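Side-chain contacts in DegV domain-containing protein spr0652 (Streptococcus pneumoniae, PDB 6CNG), which binds a long-chain fatty acid, here linoleic acid, and may take part in lipid transport or fatty acid metabolism: residues 207-212 / 217-222; 189-194 / 285-290. One frame throughout, in Å; residues are numbered along the deposited sequence.

In the fold
Both interactions line the linoleic acid site but touch different lengths of the ligand, with their centres about 12 Å apart. Interaction 1, the hairpin 207-212 / 217-222, meets C14 to C18 through Gly217 and Leu219. Interaction 2, 189-194 / 285-290, follows the ligand from the carboxylate to about C12 through Arg193, Tyr288 and Ala289, and along the sequence it encloses interaction 1. The two meet directly: Leu219 CD1 packs 3.5 Å from Arg193 O, and Leu219 CB lies 3.9 Å from Leu194 CD1. The side chain of Ser111, which hydrogen-bonds the ligand, is about 5 Å from that of Arg193 and about 11 Å from that of Leu219, which places Arg193 beside the polar head and interaction 1 beside the apolar tail.

Interaction 1 of 2, residues 207-212 / 217-222; sequences IRMVGK and GTLELL. With EIC (linoleic acid), chain C.
With chi1 at -65°, Leu222 sets CG beside its own backbone N and leans its isobutyl group over Gly211 and Lys212 of the neighbouring strand, whereas Met209, stretched out from a chi1 of 180°, runs obliquely past Leu221. Leu222 CD1 rests 3.8 Å from Gly211 C, and its CD2 lies 3.9 Å from Lys212 CD, crossing the extended lysine stem at about a right angle. From the other strand, Met209 CG comes within 3.7 Å of Leu221 CD1, while its terminal CE continues towards the backbone of Leu221.

Three backbone bonds fix the register. Leu222 N donates to Val210 O at 2.8 Å; Lys212 N donates to Glu220 O at 3.0 Å and Glu220 N returns one to Lys212 O at 3.1 Å, which defines an antiparallel hydrogen-bonded pair. Between them Gly211 faces Leu221 as a non-hydrogen-bonded pair, and the lack of a side chain on Gly211 leaves room for Glu220 O to come within 3.1 Å of its CA. Lys212 and Glu220 run side by side in the same direction, yet their charged ends stay too far apart for a salt bridge, so any attraction is probably modest.

Beyond the bonded pairs, Leu219 turns to the ligand, its CG 3.9 Å from C14 of linoleic acid, and packs on Phe180 and Leu110. Val210 pairs with both Leu222 and Gln223, consistent with a classic beta bulge that accentuates the twist; the short strand segments run 116° apart. The result is a twisted beta hairpin at the edge of the six-stranded mixed sheet, whose second strand supplies apolar wall to the fatty acid pocket.

Interaction 2 of 2, residues 189-194 / 285-290; sequences VKNGRL and CSFYAE. With EIC (linoleic acid), chain C.
Phe287 meets Asn191 obliquely, its CZ 3.9 Å from Asn191 ND2 with the ring and amide planes nearly perpendicular. That amide nitrogen is already held by Asn187 O and Ser81 O, so the ring packs against a group whose rotation is set by others.

Next comes Tyr288, whose chi1 of -83° directs the phenol towards segment 189-194. One ring face receives Phe287 CD2, centred 3.5 Å above it; the opposite face lies along linoleic acid, and Tyr288 CB touches ligand C10 at 3.3 Å. The hydroxyl's main hydrogen bond is with Ser83 OG, of a residue that probably binds fatty acid. Tyr288 OH also sits 3.3 Å from Asn191 CG, with amide and ring planes 79° apart, a contact without a hydrogen bond. Arg193 NH2 reaches Tyr288 OH at 3.3 Å, but its N-H...O angle of 121° makes this bond weak.

Ala289 then adds backbone to the wall, its N 3.8 Å from ligand C10. In segment 189-194, a Schellman motif with Gly192 as C-prime residue ends helix 186-190 just ahead of Arg193. The arginine bonds Leu110 O through NE and spreads its guanidinium face over ligand C3, 3.7 Å from the plane.

Carboxylate O2, 3.7 Å from Arg193 NH1 and almost equally far from NH2, lies well off the guanidinium plane on the C3 side, not along an N-H, so any attraction is probably electrostatic without a directed bond, while the tyrosine joins an apolar ring face for the acyl chain to a hydroxyl held mainly by Ser83.

Interaction 1 of 2, residues 207-212 / 217-222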
loop_
_atom_site.group_PDB
_atom_site.type_symbol
_atom_site.label_atom_id
_atom_site.label_comp_id
_atom_site.label_asym_id
_atom_site.label_seq_id
_atom_site.Cartn_x
_atom_site.Cartn_y
_atom_site.Cartn_z
ATOM N N ILE A 207 16.476 4.956 16.220
ATOM C CA ILE A 207 16.123 3.563 15.987
ATOM C C ILE A 207 14.921 3.494 15.054
ATOM O O ILE A 207 13.811 3.892 15.428
ATOM C CB ILE A 207 15.851 2.829 17.303
ATOM C CG1 ILE A 207 17.140 2.739 18.133
ATOM C CG2 ILE A 207 15.291 1.476 17.030
ATOM C CD1 ILE A 207 18.302 2.075 17.424
ATOM N N ARG A 208 15.135 2.955 13.848
ATOM C CA ARG A 208 14.082 2.789 12.856
ATOM C C ARG A 208 13.596 1.350 12.881
ATOM O O ARG A 208 14.390 0.425 13.052
ATOM C CB ARG A 208 14.584 3.155 11.464
ATOM C CG ARG A 208 15.379 4.440 11.457
ATOM C CD ARG A 208 15.648 5.003 10.082
ATOM N NE ARG A 208 16.504 6.196 10.189
ATOM C CZ ARG A 208 17.263 6.701 9.211
ATOM N NH1 ARG A 208 17.294 6.134 8.011
ATOM N NH2 ARG A 208 18.003 7.783 9.437
ATOM N N MET A 209 12.285 1.177 12.761
ATOM C CA MET A 209 11.666 -0.139 12.764
ATOM C C MET A 209 11.769 -0.771 11.388
ATOM O O MET A 209 11.223 -0.259 10.419
ATOM C CB MET A 209 10.200 -0.027 13.131
ATOM C CG MET A 209 9.505 -1.355 13.150
ATOM S SD MET A 209 7.781 -1.202 13.556
ATOM C CE MET A 209 7.240 -2.906 13.687
ATOM N N VAL A 210 12.421 -1.910 11.319
ATOM C CA VAL A 210 12.471 -2.705 10.108
ATOM C C VAL A 210 11.478 -3.835 10.298
ATOM O O VAL A 210 11.575 -4.606 11.253
ATOM C CB VAL A 210 13.885 -3.241 9.878
ATOM C CG1 VAL A 210 13.922 -4.099 8.682
ATOM C CG2 VAL A 210 14.851 -2.102 9.732
ATOM N N GLY A 211 10.499 -3.919 9.421
ATOM C CA GLY A 211 9.436 -4.864 9.647
ATOM C C GLY A 211 8.875 -5.360 8.344
ATOM O O GLY A 211 9.260 -4.924 7.261
ATOM N N LYS A 212 7.948 -6.298 8.467
ATOM C CA LYS A 212 7.246 -6.829 7.326
ATOM C C LYS A 212 5.757 -6.831 7.599
ATOM O O LYS A 212 5.323 -6.754 8.738
ATOM C CB LYS A 212 7.679 -8.258 7.014
ATOM C CG LYS A 212 7.364 -9.275 8.066
ATOM C CD LYS A 212 7.897 -10.653 7.667
ATOM C CE LYS A 212 7.424 -11.794 8.566
ATOM N NZ LYS A 212 8.097 -13.132 8.249
ATOM N N GLY A 217 -1.696 -9.635 8.156
ATOM C CA GLY A 217 -1.907 -8.250 7.797
ATOM C C GLY A 217 -1.620 -7.248 8.891
ATOM O O GLY A 217 -2.302 -6.230 8.967
ATOM N N THR A 218 -0.632 -7.520 9.742
ATOM C CA THR A 218 -0.264 -6.688 10.871
ATOM C C THR A 218 1.204 -6.320 10.758
ATOM O O THR A 218 1.960 -6.923 9.998
ATOM C CB THR A 218 -0.483 -7.396 12.219
ATOM O OG1 THR A 218 0.418 -8.495 12.344
ATOM C CG2 THR A 218 -1.899 -7.905 12.345
ATOM N N LEU A 219 1.612 -5.338 11.549
ATOM C CA LEU A 219 3.027 -5.002 11.612
ATOM C C LEU A 219 3.780 -6.083 12.378
ATOM O O LEU A 219 3.355 -6.502 13.451
ATOM C CB LEU A 219 3.244 -3.658 12.305
ATOM C CG LEU A 219 2.909 -2.437 11.471
ATOM C CD1 LEU A 219 1.421 -2.125 11.602
ATOM C CD2 LEU A 219 3.727 -1.274 11.924
ATOM N N GLU A 220 4.913 -6.509 11.839
ATOM C CA GLU A 220 5.767 -7.459 12.527
ATOM C C GLU A 220 7.208 -6.995 12.467
ATOM O O GLU A 220 7.739 -6.726 11.387
ATOM C CB GLU A 220 5.632 -8.863 11.927
ATOM C CG GLU A 220 6.618 -9.888 12.521
ATOM C CD GLU A 220 6.103 -11.339 12.562
ATOM O OE1 GLU A 220 4.870 -11.575 12.498
ATOM O OE2 GLU A 220 6.954 -12.256 12.675
ATOM N N LEU A 221 7.838 -6.935 13.617
ATOM C CA LEU A 221 9.198 -6.464 13.710
ATOM C C LEU A 221 10.179 -7.518 13.235
ATOM O O LEU A 221 10.002 -8.715 13.465
ATOM C CB LEU A 221 9.493 -6.139 15.161
ATOM C CG LEU A 221 10.874 -5.604 15.449
ATOM C CD1 LEU A 221 11.134 -4.335 14.725
ATOM C CD2 LEU A 221 10.974 -5.423 16.937
ATOM N N LEU A 222 11.248 -7.045 12.605
ATOM C CA LEU A 222 12.296 -7.900 12.086
ATOM C C LEU A 222 13.659 -7.470 12.589
ATOM O O LEU A 222 14.494 -8.303 12.951
ATOM C CB LEU A 222 12.347 -7.842 10.566
ATOM C CG LEU A 222 11.159 -8.382 9.796
ATOM C CD1 LEU A 222 11.427 -8.229 8.344
ATOM C CD2 LEU A 222 10.856 -9.806 10.124
HETATM C C1 EIC C . -8.245 3.458 8.600
HETATM C C2 EIC C . -6.907 3.256 7.898
HETATM C C3 EIC C . -5.846 2.626 8.772
HETATM C C4 EIC C . -4.655 2.173 7.960
HETATM C C5 EIC C . -3.633 1.449 8.808
HETATM C C6 EIC C . -2.485 0.890 7.974
HETATM C C7 EIC C . -1.484 1.957 7.510
HETATM C C8 EIC C . -0.463 1.369 6.553
HETATM C C9 EIC C . 0.404 2.498 6.047
HETATM C C10 EIC C . 1.565 2.771 6.599
HETATM C C11 EIC C . 2.115 1.998 7.790
HETATM C C12 EIC C . 3.562 1.684 7.432
HETATM C C13 EIC C . 4.112 0.492 7.512
HETATM C C14 EIC C . 3.356 -0.720 8.015
HETATM C C15 EIC C . 2.592 -1.416 6.891
HETATM C C16 EIC C . 1.877 -2.638 7.447
HETATM C C17 EIC C . 0.981 -3.269 6.420
HETATM C C18 EIC C . 0.264 -4.449 7.036
HETATM O O1 EIC C . -9.204 2.660 8.417
HETATM O O2 EIC C . -8.384 4.437 9.373
#

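Interaction 2 of 2, residues 189-194 / 285-290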
loop_
_atom_site.group_PDB
_atom_site.type_symbol
_atom_site.label_atom_id
_atom_site.label_comp_id
_atom_site.label_asym_id
_atom_site.label_seq_id
_atom_site.Cartn_x
_atom_site.Cartn_y
_atom_site.Cartn_z
ATOM N N VAL A 189 0.816 3.971 16.686
ATOM C CA VAL A 189 0.489 3.688 18.081
ATOM C C VAL A 189 -0.748 4.473 18.503
ATOM O O VAL A 189 -1.705 3.913 19.040
ATOM C CB VAL A 189 1.710 3.980 18.963
ATOM C CG1 VAL A 189 1.376 3.837 20.399
ATOM C CG2 VAL A 189 2.852 3.059 18.588
ATOM N N LYS A 190 -0.768 5.770 18.211
ATOM C CA LYS A 190 -1.868 6.622 18.646
ATOM C C LYS A 190 -3.209 6.147 18.122
ATOM O O LYS A 190 -4.249 6.438 18.723
ATOM C CB LYS A 190 -1.626 8.044 18.158
ATOM C CG LYS A 190 -0.515 8.774 18.925
ATOM C CD LYS A 190 -0.035 10.088 18.235
ATOM C CE LYS A 190 0.861 10.906 19.135
ATOM N NZ LYS A 190 1.489 12.073 18.460
ATOM N N ASN A 191 -3.210 5.453 16.987
ATOM C CA ASN A 191 -4.423 4.986 16.343
ATOM C C ASN A 191 -4.704 3.518 16.620
ATOM O O ASN A 191 -5.624 2.961 16.029
ATOM C CB ASN A 191 -4.342 5.236 14.837
ATOM C CG ASN A 191 -4.656 6.651 14.462
ATOM O OD1 ASN A 191 -5.797 6.978 14.172
ATOM N ND2 ASN A 191 -3.640 7.497 14.435
ATOM N N GLY A 192 -3.940 2.891 17.505
ATOM C CA GLY A 192 -4.195 1.519 17.902
ATOM C C GLY A 192 -3.875 0.481 16.861
ATOM O O GLY A 192 -4.551 -0.546 16.803
ATOM N N ARG A 193 -2.842 0.712 16.048
ATOM C CA ARG A 193 -2.417 -0.222 15.011
ATOM C C ARG A 193 -1.017 -0.769 15.260
ATOM O O ARG A 193 -0.480 -1.511 14.431
ATOM C CB ARG A 193 -2.523 0.435 13.635
ATOM C CG ARG A 193 -3.883 0.224 12.996
ATOM C CD ARG A 193 -4.562 1.487 12.640
ATOM N NE ARG A 193 -5.954 1.229 12.287
ATOM C CZ ARG A 193 -6.920 2.139 12.299
ATOM N NH1 ARG A 193 -8.137 1.800 11.975
ATOM N NH2 ARG A 193 -6.681 3.385 12.606
ATOM N N LEU A 194 -0.442 -0.453 16.396
ATOM C CA LEU A 194 0.840 -0.978 16.820
ATOM C C LEU A 194 0.859 -0.829 18.338
ATOM O O LEU A 194 0.400 0.185 18.865
ATOM C CB LEU A 194 1.978 -0.207 16.173
ATOM C CG LEU A 194 3.366 -0.732 16.444
ATOM C CD1 LEU A 194 3.640 -2.062 15.840
ATOM C CD2 LEU A 194 4.317 0.242 15.906
ATOM N N CYS A 285 -0.649 6.660 3.507
ATOM C CA CYS A 285 0.614 6.004 3.779
ATOM C C CYS A 285 1.625 6.974 4.346
ATOM O O CYS A 285 2.421 6.590 5.193
ATOM C CB CYS A 285 1.120 5.320 2.528
ATOM S SG CYS A 285 0.107 3.890 2.052
ATOM N N SER A 286 1.605 8.229 3.914
ATOM C CA SER A 286 2.483 9.227 4.527
ATOM C C SER A 286 2.144 9.403 5.994
ATOM O O SER A 286 3.026 9.523 6.835
ATOM C CB SER A 286 2.371 10.571 3.804
ATOM O OG SER A 286 2.585 10.413 2.419
ATOM N N PHE A 287 0.861 9.402 6.311
ATOM C CA PHE A 287 0.433 9.641 7.667
ATOM C C PHE A 287 0.937 8.566 8.593
ATOM O O PHE A 287 1.354 8.853 9.718
ATOM C CB PHE A 287 -1.088 9.649 7.666
ATOM C CG PHE A 287 -1.689 9.746 9.011
ATOM C CD1 PHE A 287 -1.498 10.850 9.790
ATOM C CD2 PHE A 287 -2.475 8.740 9.484
ATOM C CE1 PHE A 287 -2.071 10.928 11.024
ATOM C CE2 PHE A 287 -3.038 8.824 10.720
ATOM C CZ PHE A 287 -2.849 9.910 11.479
ATOM N N TYR A 288 0.898 7.332 8.150
ATOM C CA TYR A 288 1.257 6.237 9.029
ATOM C C TYR A 288 2.708 5.844 8.943
ATOM O O TYR A 288 3.290 5.434 9.949
ATOM C CB TYR A 288 0.389 5.050 8.705
ATOM C CG TYR A 288 -0.894 5.161 9.384
ATOM C CD1 TYR A 288 -0.947 5.201 10.764
ATOM C CD2 TYR A 288 -2.047 5.232 8.678
ATOM C CE1 TYR A 288 -2.116 5.287 11.410
ATOM C CE2 TYR A 288 -3.246 5.316 9.322
ATOM C CZ TYR A 288 -3.279 5.348 10.697
ATOM O OH TYR A 288 -4.479 5.437 11.376
ATOM N N ALA A 289 3.308 5.935 7.780
ATOM C CA ALA A 289 4.731 5.634 7.698
ATOM C C ALA A 289 5.578 6.780 8.217
ATOM O O ALA A 289 6.697 6.553 8.691
ATOM C CB ALA A 289 5.118 5.315 6.258
ATOM N N GLU A 290 5.054 8.003 8.107
ATOM C CA GLU A 290 5.652 9.215 8.642
ATOM C C GLU A 290 6.947 9.585 7.947
ATOM O O GLU A 290 7.376 8.929 6.996
ATOM C CB GLU A 290 5.850 9.088 10.152
ATOM C CG GLU A 290 4.532 8.870 10.910
ATOM C CD GLU A 290 4.584 9.345 12.354
ATOM O OE1 GLU A 290 4.961 10.509 12.606
ATOM O OE2 GLU A 290 4.249 8.553 13.244
HETATM C C1 EIC C . -8.245 3.458 8.600
HETATM C C2 EIC C . -6.907 3.256 7.898
HETATM C C3 EIC C . -5.846 2.626 8.772
HETATM C C4 EIC C . -4.655 2.173 7.960
HETATM C C5 EIC C . -3.633 1.449 8.808
HETATM C C6 EIC C . -2.485 0.890 7.974
HETATM C C7 EIC C . -1.484 1.957 7.510
HETATM C C8 EIC C . -0.463 1.369 6.553
HETATM C C9 EIC C . 0.404 2.498 6.047
HETATM C C10 EIC C . 1.565 2.771 6.599
HETATM C C11 EIC C . 2.115 1.998 7.790
HETATM C C12 EIC C . 3.562 1.684 7.432
HETATM C C13 EIC C . 4.112 0.492 7.512
HETATM C C14 EIC C . 3.356 -0.720 8.015
HETATM C C15 EIC C . 2.592 -1.416 6.891
HETATM C C16 EIC C . 1.877 -2.638 7.447
HETATM C C17 EIC C . 0.981 -3.269 6.420
HETATM C C18 EIC C . 0.264 -4.449 7.036
HETATM O O1 EIC C . -9.204 2.660 8.417
HETATM O O2 EIC C . -8.384 4.437 9.373
#